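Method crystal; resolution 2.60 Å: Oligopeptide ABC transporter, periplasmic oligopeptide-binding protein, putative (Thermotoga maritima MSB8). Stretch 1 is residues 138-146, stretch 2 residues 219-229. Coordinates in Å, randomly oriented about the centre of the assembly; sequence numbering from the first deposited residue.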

# COMPACT_ATOMS: atom_id res chain seq x y z
N ASP A 138 4.12 -24.56 -9.66
CA ASP A 138 5.48 -25.06 -9.56
C ASP A 138 6.47 -24.10 -8.89
O ASP A 138 7.64 -24.46 -8.70
CB ASP A 138 5.99 -25.43 -10.96
CG ASP A 138 5.15 -26.51 -11.61
OD1 ASP A 138 4.78 -27.47 -10.91
OD2 ASP A 138 4.86 -26.40 -12.82
N ILE A 139 6.03 -22.89 -8.55
CA ILE A 139 6.86 -21.96 -7.78
C ILE A 139 6.19 -21.66 -6.45
O ILE A 139 6.70 -22.02 -5.39
CB ILE A 139 7.19 -20.66 -8.55
CG1 ILE A 139 7.88 -21.01 -9.88
CG2 ILE A 139 8.08 -19.75 -7.71
CD1 ILE A 139 8.45 -19.85 -10.65
N VAL A 140 5.03 -21.01 -6.51
CA VAL A 140 4.31 -20.66 -5.29
C VAL A 140 3.92 -21.96 -4.58
O VAL A 140 4.19 -22.12 -3.39
CB VAL A 140 3.06 -19.80 -5.57
CG1 VAL A 140 2.31 -19.49 -4.29
CG2 VAL A 140 3.45 -18.50 -6.27
N GLY A 141 3.32 -22.89 -5.33
CA GLY A 141 2.85 -24.16 -4.78
C GLY A 141 3.89 -25.25 -4.64
O GLY A 141 3.54 -26.43 -4.49
N ASN A 142 5.17 -24.88 -4.68
CA ASN A 142 6.28 -25.80 -4.50
C ASN A 142 6.95 -25.58 -3.14
O ASN A 142 7.55 -24.53 -2.90
CB ASN A 142 7.30 -25.60 -5.62
CG ASN A 142 8.50 -26.51 -5.47
OD1 ASN A 142 9.35 -26.31 -4.60
ND2 ASN A 142 8.60 -27.51 -6.34
N ASP A 143 6.89 -26.60 -2.29
CA ASP A 143 7.30 -26.49 -0.88
C ASP A 143 8.79 -26.20 -0.70
O ASP A 143 9.17 -25.51 0.25
CB ASP A 143 6.91 -27.75 -0.10
CG ASP A 143 5.42 -28.08 -0.23
OD1 ASP A 143 4.65 -27.28 -0.80
OD2 ASP A 143 5.03 -29.17 0.24
N ASP A 144 9.63 -26.71 -1.60
CA ASP A 144 11.06 -26.44 -1.54
C ASP A 144 11.36 -24.98 -1.86
O ASP A 144 12.04 -24.29 -1.09
CB ASP A 144 11.81 -27.34 -2.53
CG ASP A 144 11.71 -28.80 -2.18
OD1 ASP A 144 12.31 -29.20 -1.16
OD2 ASP A 144 11.05 -29.55 -2.93
N ILE A 145 10.85 -24.53 -3.00
CA ILE A 145 11.07 -23.16 -3.46
C ILE A 145 10.39 -22.17 -2.53
O ILE A 145 11.00 -21.18 -2.12
CB ILE A 145 10.54 -22.96 -4.90
CG1 ILE A 145 11.40 -23.75 -5.89
CG2 ILE A 145 10.55 -21.48 -5.29
CD1 ILE A 145 10.76 -23.96 -7.25
N THR A 146 9.13 -22.45 -2.20
CA THR A 146 8.33 -21.57 -1.36
C THR A 146 7.80 -22.33 -0.14
O THR A 146 6.69 -22.87 -0.18
CB THR A 146 7.14 -21.00 -2.17
OG1 THR A 146 7.63 -20.46 -3.40
CG2 THR A 146 6.41 -19.90 -1.39
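Stretch 2, residues 219-229: TWVDLFNDKND

Segments far apart in sequence often pack mainly through side chains, without a hydrogen bond between them, and this pair from a putative oligopeptide-binding protein is a compact example. Stretch 1 leaves a helix at Gly141 and turns through residues 143-145, which have helical phi/psi without the regular bonds. Stretch 2 is a helix from Trp220 to Lys227, with Thr219 at the N-cap. The backbones come nearest at Ile145 and Val221, whose CA atoms are 5.7 Å apart. From there the helix runs on past Ile145 toward Ile139, so that Trp220 and Val221 meet the turn while Phe224 and Asn228 reach the earlier helical end. No hydrogen bond crosses between the stretches, and 365 Å² is buried in all.

Apolar packing centres on Ile145. Its CG1 lies 3.8 Å from Trp220 CZ3, its CA is 4.0 Å from Val221 CG1, and its CD1 sits over one face of the Phe224 ring, 4.0 Å from the centroid and 14° off the normal, a CH-pi contact. Ile139 meets the same ring at its edge, with CD1 3.6 Å from Phe224 CZ. An m,t rotamer extends each isoleucine so that its end comes nearer to the helix than its sideways CA-to-CB bond would suggest.

Polar residues also contribute, through van der Waals contact. Asp144 lies against both Trp220 and Val221: its CB is 3.6 Å from Trp220 CZ2 and 3.7 Å from Val221 CG2, and its OD2 is also 3.7 Å from Trp220 CZ2. Asn142 OD1 lies at the indole edge, 4.0 Å from Trp220 CH2, and Asn228 ND2 is 4.0 Å from Ile139 CD1.

Hydrogen bonds within stretch 1 brace the receiving surface. Ile145 N donates to Asn142 OD1 at 2.8 Å, almost linearly, and Thr146 OG1 donates to Ile139 O at 2.7 Å, tying the turn back to the helical end.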

# COMPACT_ATOMS: atom_id res chain seq x y z
N THR A 219 21.95 -26.13 -2.77
CA THR A 219 20.82 -26.96 -3.17
C THR A 219 20.31 -26.47 -4.52
O THR A 219 20.80 -25.47 -5.05
CB THR A 219 19.69 -26.96 -2.11
OG1 THR A 219 18.51 -27.57 -2.65
CG2 THR A 219 19.35 -25.54 -1.63
N TRP A 220 19.36 -27.20 -5.10
CA TRP A 220 18.79 -26.82 -6.40
C TRP A 220 17.89 -25.61 -6.28
O TRP A 220 17.75 -24.85 -7.24
CB TRP A 220 18.06 -28.00 -7.07
CG TRP A 220 16.81 -28.43 -6.39
CD1 TRP A 220 16.67 -29.47 -5.52
CD2 TRP A 220 15.50 -27.86 -6.56
NE1 TRP A 220 15.36 -29.58 -5.12
CE2 TRP A 220 14.62 -28.60 -5.75
CE3 TRP A 220 14.99 -26.80 -7.31
CZ2 TRP A 220 13.26 -28.31 -5.66
CZ3 TRP A 220 13.64 -26.51 -7.23
CH2 TRP A 220 12.79 -27.26 -6.41
N VAL A 221 17.30 -25.44 -5.11
CA VAL A 221 16.49 -24.27 -4.80
C VAL A 221 17.33 -22.99 -4.92
O VAL A 221 16.84 -21.96 -5.40
CB VAL A 221 15.86 -24.37 -3.39
CG1 VAL A 221 15.05 -23.13 -3.06
CG2 VAL A 221 14.96 -25.60 -3.29
N ASP A 222 18.60 -23.06 -4.51
CA ASP A 222 19.49 -21.91 -4.56
C ASP A 222 19.75 -21.49 -6.00
O ASP A 222 19.78 -20.30 -6.31
CB ASP A 222 20.83 -22.21 -3.89
CG ASP A 222 20.70 -22.49 -2.40
OD1 ASP A 222 19.69 -22.10 -1.79
OD2 ASP A 222 21.64 -23.12 -1.86
N LEU A 223 19.94 -22.48 -6.87
CA LEU A 223 20.11 -22.24 -8.29
C LEU A 223 18.84 -21.64 -8.89
O LEU A 223 18.90 -20.69 -9.65
CB LEU A 223 20.49 -23.53 -9.03
CG LEU A 223 20.68 -23.44 -10.55
CD1 LEU A 223 21.74 -22.42 -10.94
CD2 LEU A 223 21.02 -24.81 -11.13
N PHE A 224 17.68 -22.20 -8.52
CA PHE A 224 16.42 -21.72 -9.07
C PHE A 224 16.15 -20.28 -8.70
O PHE A 224 15.82 -19.47 -9.57
CB PHE A 224 15.25 -22.59 -8.62
CG PHE A 224 13.97 -22.27 -9.33
CD1 PHE A 224 13.12 -21.28 -8.84
CD2 PHE A 224 13.62 -22.93 -10.49
CE1 PHE A 224 11.94 -20.97 -9.50
CE2 PHE A 224 12.44 -22.63 -11.15
CZ PHE A 224 11.60 -21.64 -10.66
N ASN A 225 16.29 -19.95 -7.42
CA ASN A 225 16.05 -18.59 -6.94
C ASN A 225 17.04 -17.58 -7.50
O ASN A 225 16.69 -16.41 -7.68
CB ASN A 225 16.05 -18.55 -5.41
CG ASN A 225 14.92 -19.36 -4.79
OD1 ASN A 225 13.83 -19.48 -5.35
ND2 ASN A 225 15.18 -19.92 -3.62
N ASP A 226 18.27 -18.01 -7.77
CA ASP A 226 19.27 -17.15 -8.42
C ASP A 226 18.89 -16.86 -9.85
O ASP A 226 19.10 -15.75 -10.35
CB ASP A 226 20.67 -17.78 -8.42
CG ASP A 226 21.53 -17.29 -7.27
OD1 ASP A 226 20.99 -17.03 -6.17
OD2 ASP A 226 22.76 -17.16 -7.48
N LYS A 227 18.36 -17.88 -10.51
CA LYS A 227 17.91 -17.75 -11.89
C LYS A 227 16.61 -16.97 -11.99
O LYS A 227 16.42 -16.21 -12.93
CB LYS A 227 17.75 -19.14 -12.51
CG LYS A 227 19.07 -19.88 -12.66
CD LYS A 227 20.02 -19.15 -13.60
CE LYS A 227 21.36 -19.85 -13.69
NZ LYS A 227 22.35 -18.99 -14.39
N ASN A 228 15.72 -17.14 -11.02
CA ASN A 228 14.44 -16.43 -11.03
C ASN A 228 14.54 -15.12 -10.25
O ASN A 228 13.54 -14.64 -9.73
CB ASN A 228 13.33 -17.32 -10.46
CG ASN A 228 11.93 -16.76 -10.73
OD1 ASN A 228 11.69 -16.16 -11.78
ND2 ASN A 228 11.02 -16.97 -9.79
N ASP A 229 15.74 -14.55 -10.19
CA ASP A 229 16.00 -13.30 -9.46
C ASP A 229 15.95 -12.13 -10.45
O ASP A 229 16.88 -11.95 -11.24
CB ASP A 229 17.38 -13.38 -8.79
CG ASP A 229 17.64 -12.22 -7.85
OD1 ASP A 229 17.31 -11.07 -8.19
OD2 ASP A 229 18.19 -12.45 -6.76